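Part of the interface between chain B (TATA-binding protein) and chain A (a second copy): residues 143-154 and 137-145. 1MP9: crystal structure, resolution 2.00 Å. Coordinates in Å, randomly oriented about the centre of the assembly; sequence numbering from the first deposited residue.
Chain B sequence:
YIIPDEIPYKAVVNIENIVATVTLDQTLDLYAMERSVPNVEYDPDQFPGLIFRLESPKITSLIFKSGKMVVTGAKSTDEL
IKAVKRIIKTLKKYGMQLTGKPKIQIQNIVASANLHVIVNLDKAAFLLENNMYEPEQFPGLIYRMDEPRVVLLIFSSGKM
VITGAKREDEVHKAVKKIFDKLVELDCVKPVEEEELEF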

# COMPACT_ATOMS: atom_id res chain seq x y z
N TYR B 143 -2.87 1.47 5.40
CA TYR B 143 -3.74 0.50 6.08
C TYR B 143 -4.22 -0.57 5.09
O TYR B 143 -4.83 -0.26 4.06
CB TYR B 143 -4.96 1.21 6.68
CG TYR B 143 -5.86 0.31 7.52
CD1 TYR B 143 -5.53 0.02 8.84
CD2 TYR B 143 -7.02 -0.29 6.99
CE1 TYR B 143 -6.30 -0.84 9.61
CE2 TYR B 143 -7.81 -1.17 7.76
CZ TYR B 143 -7.44 -1.44 9.08
OH TYR B 143 -8.17 -2.28 9.89
N ARG B 144 -3.94 -1.82 5.38
CA ARG B 144 -4.40 -2.90 4.50
C ARG B 144 -5.72 -3.42 5.10
O ARG B 144 -5.75 -4.08 6.15
CB ARG B 144 -3.37 -4.03 4.43
CG ARG B 144 -3.75 -5.09 3.39
CD ARG B 144 -2.73 -6.23 3.35
NE ARG B 144 -2.55 -6.81 4.68
CZ ARG B 144 -1.46 -7.47 5.06
NH1 ARG B 144 -0.44 -7.64 4.22
NH2 ARG B 144 -1.38 -7.95 6.30
N MET B 145 -6.83 -3.08 4.44
CA MET B 145 -8.16 -3.46 4.93
C MET B 145 -8.61 -4.78 4.33
O MET B 145 -8.32 -5.06 3.18
CB MET B 145 -9.15 -2.36 4.54
CG MET B 145 -10.60 -2.60 5.00
SD MET B 145 -11.56 -1.07 4.91
CE MET B 145 -11.02 -0.31 6.45
N ASP B 146 -9.32 -5.60 5.11
CA ASP B 146 -9.79 -6.89 4.57
C ASP B 146 -11.22 -6.83 4.04
O ASP B 146 -11.55 -7.43 3.02
CB ASP B 146 -9.67 -7.97 5.64
CG ASP B 146 -8.23 -8.26 6.01
OD1 ASP B 146 -7.97 -8.59 7.18
OD2 ASP B 146 -7.34 -8.15 5.12
N GLU B 147 -12.08 -6.06 4.69
CA GLU B 147 -13.44 -5.95 4.20
C GLU B 147 -13.90 -4.50 4.15
O GLU B 147 -14.12 -3.90 5.20
CB GLU B 147 -14.39 -6.78 5.12
CG GLU B 147 -14.28 -8.27 4.90
CD GLU B 147 -15.20 -9.10 5.80
OE1 GLU B 147 -16.35 -8.66 6.11
OE2 GLU B 147 -14.78 -10.22 6.20
N PRO B 148 -13.96 -3.89 2.96
CA PRO B 148 -13.61 -4.50 1.67
C PRO B 148 -12.09 -4.66 1.58
O PRO B 148 -11.35 -4.13 2.40
CB PRO B 148 -14.14 -3.49 0.66
CG PRO B 148 -13.85 -2.15 1.36
CD PRO B 148 -14.31 -2.46 2.80
N ARG B 149 -11.63 -5.40 0.57
CA ARG B 149 -10.22 -5.66 0.37
C ARG B 149 -9.57 -4.48 -0.37
O ARG B 149 -9.48 -4.48 -1.59
CB ARG B 149 -10.06 -6.94 -0.44
CG ARG B 149 -8.63 -7.43 -0.56
CD ARG B 149 -8.60 -8.87 -1.10
NE ARG B 149 -7.26 -9.41 -1.05
CZ ARG B 149 -6.38 -9.27 -2.02
NH1 ARG B 149 -6.70 -8.59 -3.13
NH2 ARG B 149 -5.16 -9.76 -1.88
N VAL B 150 -9.12 -3.49 0.39
CA VAL B 150 -8.54 -2.30 -0.22
C VAL B 150 -7.33 -1.88 0.56
O VAL B 150 -7.11 -2.35 1.69
CB VAL B 150 -9.55 -1.10 -0.22
CG1 VAL B 150 -10.77 -1.44 -1.09
CG2 VAL B 150 -10.04 -0.77 1.22
N VAL B 151 -6.54 -1.01 -0.04
CA VAL B 151 -5.38 -0.47 0.66
C VAL B 151 -5.67 1.02 0.79
O VAL B 151 -6.11 1.66 -0.16
CB VAL B 151 -4.07 -0.71 -0.12
CG1 VAL B 151 -2.91 0.08 0.52
CG2 VAL B 151 -3.73 -2.22 -0.09
N LEU B 152 -5.45 1.55 1.99
CA LEU B 152 -5.69 2.95 2.26
C LEU B 152 -4.38 3.68 2.51
O LEU B 152 -3.51 3.14 3.17
CB LEU B 152 -6.54 3.11 3.52
CG LEU B 152 -7.86 2.33 3.56
CD1 LEU B 152 -8.61 2.61 4.90
CD2 LEU B 152 -8.68 2.76 2.36
N LEU B 153 -4.24 4.88 1.97
CA LEU B 153 -3.09 5.76 2.26
C LEU B 153 -3.82 6.87 3.03
O LEU B 153 -4.78 7.44 2.52
CB LEU B 153 -2.48 6.38 0.99
CG LEU B 153 -1.92 5.38 -0.04
CD1 LEU B 153 -1.13 6.15 -1.09
CD2 LEU B 153 -0.98 4.38 0.62
N ILE B 154 -3.40 7.15 4.26
CA ILE B 154 -4.04 8.19 5.05
C ILE B 154 -3.03 9.27 5.49
O ILE B 154 -1.98 8.95 6.07
CB ILE B 154 -4.68 7.57 6.31
CG1 ILE B 154 -5.67 6.46 5.87
CG2 ILE B 154 -5.41 8.65 7.13
CD1 ILE B 154 -6.25 5.64 7.06
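Chain A 137-145: QFPGLIYRM

A long, charged side chain can anchor a protein interface when its partner offers a backbone carbonyl, a counter-charge and side chains to cover its faces, and Arg A144 is a clear example. Its NH1 donates a hydrogen bond to the carbonyl O of Met B145 at 3.2 Å, while NH2 adds a weak one to the same Met B145 O at 3.4 Å. That oxygen lies at the edge of the guanidinium, near its plane, where the N-H groups point. Asp B146 OD2, also at the edge, forms a salt bridge with Arg A144 NH2 at 3.4 Å. A water extends the network, accepting from Arg A144 NH1 at 2.8 Å and donating weakly to Arg B149 O at 2.9 Å.

The faces of the same group are covered as well. Arg B149 CG approaches Arg A144 NH1 to 3.4 Å over one face, and Arg B144 CG comes within 3.3 Å of Arg A144 CZ over the opposite face. The guanidinium of Arg A144 lies flat on that of Arg B149, centres 4.2 Å apart and planes at 29°, despite their like charges.

This reach follows from conformation: chi1 to chi3 of Arg A144 are all t, carrying its tip to the base of the turn that joins the two chain B strands. Chain A is extended through residues 141-145, and its strand crosses strand 150-154 of chain B at 138°, running roughly against it. With the axes no closer than 9.2 Å, side chains span the gap. Val B151 CG2 packs 4.1 Å from Arg A144 CD. Farther along, Leu B153 CD1 meets Ile A142 CD1 and Phe A138 CD1, each at 4.0 Å, extending the polar anchor into an apolar patch.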

# COMPACT_ATOMS: atom_id res chain seq x y z
N GLN A 137 -1.65 10.70 -7.84
CA GLN A 137 -2.04 10.50 -6.43
C GLN A 137 -0.90 9.99 -5.55
O GLN A 137 -0.80 10.37 -4.37
CB GLN A 137 -3.22 9.50 -6.31
CG GLN A 137 -4.44 9.87 -7.12
CD GLN A 137 -5.04 11.21 -6.70
OE1 GLN A 137 -5.23 11.47 -5.52
NE2 GLN A 137 -5.34 12.06 -7.67
N PHE A 138 -0.07 9.11 -6.10
CA PHE A 138 1.06 8.56 -5.34
C PHE A 138 2.09 8.31 -6.42
O PHE A 138 1.78 7.72 -7.45
CB PHE A 138 0.66 7.25 -4.62
CG PHE A 138 1.81 6.55 -3.96
CD1 PHE A 138 2.36 7.04 -2.79
CD2 PHE A 138 2.35 5.39 -4.52
CE1 PHE A 138 3.43 6.39 -2.18
CE2 PHE A 138 3.42 4.75 -3.92
CZ PHE A 138 3.96 5.24 -2.74
N PRO A 139 3.34 8.73 -6.20
CA PRO A 139 4.36 8.54 -7.23
C PRO A 139 4.84 7.12 -7.54
O PRO A 139 5.46 6.87 -8.58
CB PRO A 139 5.47 9.48 -6.77
CG PRO A 139 5.40 9.28 -5.24
CD PRO A 139 3.91 9.30 -4.97
N GLY A 140 4.53 6.17 -6.69
CA GLY A 140 4.97 4.82 -6.98
C GLY A 140 3.83 3.90 -7.35
O GLY A 140 2.69 4.34 -7.48
N LEU A 141 4.17 2.62 -7.55
CA LEU A 141 3.21 1.56 -7.88
C LEU A 141 3.01 0.79 -6.57
O LEU A 141 3.98 0.44 -5.89
CB LEU A 141 3.80 0.63 -8.94
CG LEU A 141 2.87 -0.51 -9.45
CD1 LEU A 141 3.19 -0.84 -10.90
CD2 LEU A 141 3.01 -1.73 -8.60
N ILE A 142 1.77 0.54 -6.19
CA ILE A 142 1.52 -0.18 -4.97
C ILE A 142 1.05 -1.57 -5.38
O ILE A 142 0.13 -1.72 -6.18
CB ILE A 142 0.44 0.52 -4.10
CG1 ILE A 142 0.93 1.92 -3.73
CG2 ILE A 142 0.14 -0.30 -2.82
CD1 ILE A 142 -0.08 2.77 -2.94
N TYR A 143 1.70 -2.57 -4.82
CA TYR A 143 1.38 -3.96 -5.14
C TYR A 143 1.03 -4.72 -3.85
O TYR A 143 1.81 -4.75 -2.88
CB TYR A 143 2.59 -4.60 -5.82
CG TYR A 143 2.35 -6.00 -6.31
CD1 TYR A 143 1.73 -6.23 -7.53
CD2 TYR A 143 2.73 -7.10 -5.55
CE1 TYR A 143 1.48 -7.53 -7.99
CE2 TYR A 143 2.49 -8.41 -5.99
CZ TYR A 143 1.86 -8.62 -7.22
OH TYR A 143 1.64 -9.89 -7.70
N ARG A 144 -0.17 -5.27 -3.81
CA ARG A 144 -0.62 -6.04 -2.65
C ARG A 144 -0.30 -7.50 -3.00
O ARG A 144 -0.94 -8.11 -3.88
CB ARG A 144 -2.12 -5.85 -2.45
CG ARG A 144 -2.63 -6.56 -1.17
CD ARG A 144 -4.09 -6.26 -0.91
NE ARG A 144 -4.59 -6.93 0.31
CZ ARG A 144 -5.61 -6.52 1.06
NH1 ARG A 144 -6.27 -5.39 0.78
NH2 ARG A 144 -5.99 -7.27 2.10
N MET A 145 0.70 -8.05 -2.32
CA MET A 145 1.17 -9.41 -2.58
C MET A 145 0.52 -10.38 -1.62
O MET A 145 0.27 -10.03 -0.46
CB MET A 145 2.70 -9.47 -2.40
CG MET A 145 3.36 -10.83 -2.75
SD MET A 145 5.18 -10.66 -2.82
CE MET A 145 5.36 -10.13 -4.60
O HOH W 1 -6.55 -4.43 -1.88
O HOH W 2 -0.84 -8.00 1.48